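Local coordinates for protein putative aspartate aminotransferase (Thermus thermophilus, PDB 1IUG) that is a putative pyridoxal-phosphate-dependent aminotransferase of class V, probably transferring amino groups between aspartate and 2-oxoglutarate, at residues L62-E76 and A202-A216. Numbering follows the deposited sequence.
Sequences LAMEALVKNLFAPGE and ALERLKPRGYYLDLA
Asn70, late in helix 60-71, shows how one buried amide can tie a helix to an irregular chain running alongside it in the reverse direction. Asn70 ND2 donates to Leu213 O (3.0 Å) and also to Ala66 O, one turn back, which already receives Asn70 N; the two bonds fix the rotation of the amide. Asn70 OD1 takes Leu215 N at 3.0 Å, the N-H pointing almost straight at it (165°) but coming from above the carbonyl plane, and a weak bond from Arg209 N. With CG beside its own backbone N (chi1 -69°), the amide reaches back along the helix into the loop. The backbone of Asn70 joins in too, its O accepting from Lys207 N at 2.7 Å.

Charged groups gather where the helix gives way to loop. Arg209 NH1 bonds to Phe72 O (3.1 Å) in the carbonyl plane, while the side chains of Lys69 and Arg209 cross at about a right angle, with Lys69 CD lying over one face of the guanidinium. The ammonium of Lys69 turns instead to Glu65 and Glu96. Lys207 NZ makes a long salt bridge with Glu76 OE1 (4.0 Å) and shares a water with Leu71 O and Arg205 O.

Apolar packing fills the remaining interface. Ala66 CB touches both Leu213 CG (4.0 Å) and Leu215 CD1 (3.8 Å), and Leu62 sends CD2 to the ring edge of Tyr212 at CE2 (3.9 Å). Tyr212 also meets Leu62 of the second subunit, and its N bonds to Glu65 of that subunit, so this end borders the dimer interface. In the large domain of this pyridoxal-phosphate enzyme, built round a seven-stranded mixed sheet, the contact joins the helix linking strands 52-57 and 77-82 to the connection between helices 200-204 and 215-222.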
loop_
_atom_site.group_PDB
_atom_site.type_symbol
_atom_site.label_atom_id
_atom_site.label_comp_id
_atom_site.label_asym_id
_atom_site.label_seq_id
_atom_site.Cartn_x
_atom_site.Cartn_y
_atom_site.Cartn_z
ATOM N N LEU A 62 2.667 8.061 -0.782
ATOM C CA LEU A 62 3.035 7.595 0.553
ATOM C C LEU A 62 4.538 7.744 0.776
ATOM O O LEU A 62 4.977 8.142 1.856
ATOM C CB LEU A 62 2.629 6.130 0.744
ATOM C CG LEU A 62 2.963 5.529 2.109
ATOM C CD1 LEU A 62 2.111 6.188 3.181
ATOM C CD2 LEU A 62 2.725 4.036 2.092
ATOM N N ALA A 63 5.318 7.406 -0.248
ATOM C CA ALA A 63 6.777 7.507 -0.187
ATOM C C ALA A 63 7.217 8.967 -0.051
ATOM O O ALA A 63 8.202 9.262 0.628
ATOM C CB ALA A 63 7.402 6.875 -1.435
ATOM N N MET A 64 6.487 9.873 -0.704
ATOM C CA MET A 64 6.786 11.305 -0.645
ATOM C C MET A 64 6.568 11.831 0.770
ATOM O O MET A 64 7.395 12.573 1.295
ATOM C CB MET A 64 5.907 12.084 -1.623
ATOM C CG MET A 64 6.256 11.887 -3.079
ATOM S SD MET A 64 4.981 12.581 -4.152
ATOM C CE MET A 64 5.296 14.346 -4.026
ATOM N N GLU A 65 5.461 11.417 1.384
ATOM C CA GLU A 65 5.124 11.821 2.744
ATOM C C GLU A 65 6.124 11.277 3.756
ATOM O O GLU A 65 6.510 11.983 4.686
ATOM C CB GLU A 65 3.714 11.345 3.120
ATOM C CG GLU A 65 3.303 11.717 4.549
ATOM C CD GLU A 65 1.844 11.425 4.853
ATOM O OE1 GLU A 65 1.026 11.377 3.914
ATOM O OE2 GLU A 65 1.511 11.258 6.040
ATOM N N ALA A 66 6.535 10.024 3.576
ATOM C CA ALA A 66 7.488 9.392 4.485
ATOM C C ALA A 66 8.850 10.074 4.426
ATOM O O ALA A 66 9.534 10.196 5.443
ATOM C CB ALA A 66 7.627 7.920 4.161
ATOM N N LEU A 67 9.241 10.495 3.225
ATOM C CA LEU A 67 10.515 11.174 3.016
ATOM C C LEU A 67 10.523 12.483 3.797
ATOM O O LEU A 67 11.453 12.752 4.557
ATOM C CB LEU A 67 10.723 11.454 1.522
ATOM C CG LEU A 67 12.017 12.118 1.020
ATOM C CD1 LEU A 67 12.182 11.801 -0.453
ATOM C CD2 LEU A 67 12.013 13.637 1.234
ATOM N N VAL A 68 9.472 13.281 3.606
ATOM C CA VAL A 68 9.330 14.580 4.258
ATOM C C VAL A 68 9.252 14.487 5.783
ATOM O O VAL A 68 9.968 15.200 6.489
ATOM C CB VAL A 68 8.089 15.336 3.711
ATOM C CG1 VAL A 68 7.861 16.639 4.477
ATOM C CG2 VAL A 68 8.271 15.626 2.230
ATOM N N LYS A 69 8.389 13.596 6.271
ATOM C CA LYS A 69 8.180 13.374 7.704
ATOM C C LYS A 69 9.433 12.913 8.448
ATOM O O LYS A 69 9.682 13.329 9.575
ATOM C CB LYS A 69 7.115 12.292 7.927
ATOM C CG LYS A 69 5.663 12.673 7.684
ATOM C CD LYS A 69 5.224 13.798 8.580
ATOM C CE LYS A 69 3.764 14.170 8.367
ATOM N NZ LYS A 69 3.086 13.342 7.338
ATOM N N ASN A 70 10.189 12.014 7.831
ATOM C CA ASN A 70 11.372 11.458 8.468
ATOM C C ASN A 70 12.685 12.217 8.332
ATOM O O ASN A 70 13.694 11.797 8.896
ATOM C CB ASN A 70 11.555 10.003 8.031
ATOM C CG ASN A 70 10.477 9.090 8.585
ATOM O OD1 ASN A 70 10.699 8.377 9.559
ATOM N ND2 ASN A 70 9.303 9.111 7.967
ATOM N N LEU A 71 12.680 13.320 7.589
ATOM C CA LEU A 71 13.892 14.116 7.406
ATOM C C LEU A 71 13.748 15.542 7.912
ATOM O O LEU A 71 14.739 16.247 8.075
ATOM C CB LEU A 71 14.313 14.140 5.937
ATOM C CG LEU A 71 14.922 12.839 5.414
ATOM C CD1 LEU A 71 15.167 12.961 3.928
ATOM C CD2 LEU A 71 16.208 12.523 6.160
ATOM N N PHE A 72 12.512 15.963 8.153
ATOM C CA PHE A 72 12.242 17.308 8.633
ATOM C C PHE A 72 11.314 17.276 9.846
ATOM O O PHE A 72 10.293 16.579 9.849
ATOM C CB PHE A 72 11.623 18.157 7.516
ATOM C CG PHE A 72 12.491 18.282 6.293
ATOM C CD1 PHE A 72 12.252 17.490 5.171
ATOM C CD2 PHE A 72 13.559 19.175 6.269
ATOM C CE1 PHE A 72 13.067 17.583 4.040
ATOM C CE2 PHE A 72 14.379 19.278 5.148
ATOM C CZ PHE A 72 14.134 18.480 4.029
ATOM N N ALA A 73 11.707 17.995 10.894
ATOM C CA ALA A 73 10.915 18.074 12.116
ATOM C C ALA A 73 9.989 19.284 12.021
ATOM O O ALA A 73 10.247 20.209 11.244
ATOM C CB ALA A 73 11.828 18.189 13.332
ATOM N N PRO A 74 8.883 19.284 12.789
ATOM C CA PRO A 74 7.922 20.393 12.779
ATOM C C PRO A 74 8.580 21.738 13.083
ATOM O O PRO A 74 9.420 21.837 13.975
ATOM C CB PRO A 74 6.941 19.997 13.883
ATOM C CG PRO A 74 6.959 18.511 13.824
ATOM C CD PRO A 74 8.432 18.219 13.703
ATOM N N GLY A 75 8.204 22.759 12.319
ATOM C CA GLY A 75 8.766 24.083 12.517
ATOM C C GLY A 75 9.934 24.437 11.610
ATOM O O GLY A 75 10.277 25.614 11.484
ATOM N N GLU A 76 10.541 23.438 10.973
ATOM C CA GLU A 76 11.677 23.678 10.082
ATOM C C GLU A 76 11.316 24.386 8.775
ATOM O O GLU A 76 10.229 24.204 8.226
ATOM C CB GLU A 76 12.434 22.380 9.792
ATOM C CG GLU A 76 13.095 21.761 11.014
ATOM C CD GLU A 76 14.191 20.776 10.647
ATOM O OE1 GLU A 76 14.125 19.602 11.068
ATOM O OE2 GLU A 76 15.133 21.184 9.940
ATOM N N ALA A 202 21.778 11.370 4.379
ATOM C CA ALA A 202 20.416 11.373 4.909
ATOM C C ALA A 202 20.189 10.374 6.046
ATOM O O ALA A 202 19.413 10.640 6.963
ATOM C CB ALA A 202 19.415 11.127 3.783
ATOM N N LEU A 203 20.874 9.236 5.984
ATOM C CA LEU A 203 20.745 8.200 7.004
ATOM C C LEU A 203 21.159 8.680 8.395
ATOM O O LEU A 203 20.550 8.296 9.395
ATOM C CB LEU A 203 21.544 6.952 6.608
ATOM C CG LEU A 203 21.017 6.143 5.415
ATOM C CD1 LEU A 203 22.036 5.095 4.990
ATOM C CD2 LEU A 203 19.691 5.484 5.772
ATOM N N GLU A 204 22.174 9.538 8.453
ATOM C CA GLU A 204 22.668 10.077 9.722
ATOM C C GLU A 204 21.787 11.213 10.234
ATOM O O GLU A 204 21.813 11.543 11.416
ATOM C CB GLU A 204 24.095 10.600 9.550
ATOM C CG GLU A 204 25.088 9.567 9.049
ATOM C CD GLU A 204 26.454 10.165 8.759
ATOM O OE1 GLU A 204 27.421 9.809 9.469
ATOM O OE2 GLU A 204 26.562 10.984 7.819
ATOM N N ARG A 205 21.009 11.798 9.328
ATOM C CA ARG A 205 20.120 12.921 9.627
ATOM C C ARG A 205 18.678 12.480 9.919
ATOM O O ARG A 205 17.800 13.318 10.113
ATOM C CB ARG A 205 20.105 13.867 8.420
ATOM C CG ARG A 205 21.461 14.439 8.019
ATOM C CD ARG A 205 22.079 15.266 9.129
ATOM N NE ARG A 205 21.353 16.525 9.285
ATOM C CZ ARG A 205 21.480 17.574 8.473
ATOM N NH1 ARG A 205 22.318 17.531 7.445
ATOM N NH2 ARG A 205 20.727 18.649 8.660
ATOM N N LEU A 206 18.447 11.172 9.972
ATOM C CA LEU A 206 17.106 10.630 10.194
ATOM C C LEU A 206 16.346 11.127 11.434
ATOM O O LEU A 206 16.826 11.012 12.562
ATOM C CB LEU A 206 17.154 9.102 10.183
ATOM C CG LEU A 206 15.871 8.403 9.736
ATOM C CD1 LEU A 206 15.552 8.789 8.298
ATOM C CD2 LEU A 206 16.027 6.896 9.858
ATOM N N LYS A 207 15.157 11.683 11.196
ATOM C CA LYS A 207 14.273 12.197 12.246
ATOM C C LYS A 207 13.019 11.308 12.255
ATOM O O LYS A 207 11.950 11.734 11.811
ATOM C CB LYS A 207 13.825 13.632 11.927
ATOM C CG LYS A 207 14.887 14.730 11.884
ATOM C CD LYS A 207 15.612 14.898 13.206
ATOM C CE LYS A 207 16.653 16.019 13.147
ATOM N NZ LYS A 207 16.740 16.718 11.828
ATOM N N PRO A 208 13.124 10.077 12.791
ATOM C CA PRO A 208 12.007 9.123 12.856
ATOM C C PRO A 208 10.718 9.728 13.404
ATOM O O PRO A 208 10.703 10.288 14.504
ATOM C CB PRO A 208 12.542 8.038 13.791
ATOM C CG PRO A 208 14.013 8.077 13.535
ATOM C CD PRO A 208 14.288 9.554 13.528
ATOM N N ARG A 209 9.635 9.596 12.646
ATOM C CA ARG A 209 8.356 10.142 13.073
ATOM C C ARG A 209 7.154 9.574 12.300
ATOM O O ARG A 209 7.267 9.211 11.124
ATOM C CB ARG A 209 8.495 11.684 13.156
ATOM C CG ARG A 209 7.307 12.627 13.084
ATOM C CD ARG A 209 6.545 12.591 11.791
ATOM N NE ARG A 209 6.041 13.931 11.469
ATOM C CZ ARG A 209 6.808 14.997 11.243
ATOM N NH1 ARG A 209 8.127 14.903 11.302
ATOM N NH2 ARG A 209 6.252 16.157 10.925
ATOM N N GLY A 210 6.044 9.383 13.015
ATOM C CA GLY A 210 4.841 8.804 12.435
ATOM C C GLY A 210 4.725 7.368 12.938
ATOM O O GLY A 210 5.454 6.985 13.852
ATOM N N TYR A 211 3.796 6.578 12.399
ATOM C CA TYR A 211 3.685 5.183 12.837
ATOM C C TYR A 211 3.914 4.181 11.701
ATOM O O TYR A 211 4.948 3.522 11.658
ATOM C CB TYR A 211 2.353 4.892 13.547
ATOM C CG TYR A 211 2.392 3.566 14.274
ATOM C CD1 TYR A 211 3.029 3.451 15.511
ATOM C CD2 TYR A 211 1.874 2.409 13.691
ATOM C CE1 TYR A 211 3.159 2.221 16.143
ATOM C CE2 TYR A 211 2.001 1.172 14.315
ATOM C CZ TYR A 211 2.649 1.087 15.539
ATOM O OH TYR A 211 2.819 -0.139 16.140
ATOM N N TYR A 212 2.949 4.065 10.793
ATOM C CA TYR A 212 3.061 3.149 9.659
ATOM C C TYR A 212 4.251 3.519 8.785
ATOM O O TYR A 212 4.921 2.637 8.247
ATOM C CB TYR A 212 1.791 3.183 8.807
ATOM C CG TYR A 212 1.798 2.251 7.607
ATOM C CD1 TYR A 212 1.379 0.922 7.726
ATOM C CD2 TYR A 212 2.174 2.710 6.341
ATOM C CE1 TYR A 212 1.326 0.073 6.610
ATOM C CE2 TYR A 212 2.129 1.873 5.221
ATOM C CZ TYR A 212 1.701 0.556 5.364
ATOM O OH TYR A 212 1.628 -0.269 4.264
ATOM N N LEU A 213 4.522 4.819 8.670
ATOM C CA LEU A 213 5.622 5.288 7.839
ATOM C C LEU A 213 6.893 5.748 8.571
ATOM O O LEU A 213 7.663 6.574 8.071
ATOM C CB LEU A 213 5.112 6.318 6.819
ATOM C CG LEU A 213 4.941 7.818 7.069
ATOM C CD1 LEU A 213 3.837 8.323 6.138
ATOM C CD2 LEU A 213 4.608 8.128 8.511
ATOM N N ASP A 214 7.108 5.191 9.758
ATOM C CA ASP A 214 8.299 5.463 10.564
ATOM C C ASP A 214 9.422 4.712 9.826
ATOM O O ASP A 214 9.421 3.482 9.769
ATOM C CB ASP A 214 8.089 4.876 11.970
ATOM C CG ASP A 214 9.291 5.058 12.900
ATOM O OD1 ASP A 214 10.458 4.981 12.459
ATOM O OD2 ASP A 214 9.056 5.236 14.110
ATOM N N LEU A 215 10.358 5.453 9.244
ATOM C CA LEU A 215 11.456 4.845 8.501
ATOM C C LEU A 215 12.518 4.170 9.364
ATOM O O LEU A 215 13.223 3.278 8.890
ATOM C CB LEU A 215 12.080 5.861 7.540
ATOM C CG LEU A 215 11.487 5.913 6.119
ATOM C CD1 LEU A 215 9.991 5.650 6.110
ATOM C CD2 LEU A 215 11.812 7.239 5.464
ATOM N N ALA A 216 12.604 4.561 10.634
ATOM C CA ALA A 216 13.571 3.963 11.553
ATOM C C ALA A 216 13.307 2.475 11.752
ATOM O O ALA A 216 14.240 1.671 11.656
ATOM C CB ALA A 216 13.572 4.680 12.894
HETATM O O HOH W 1 17.089 15.591 9.205
#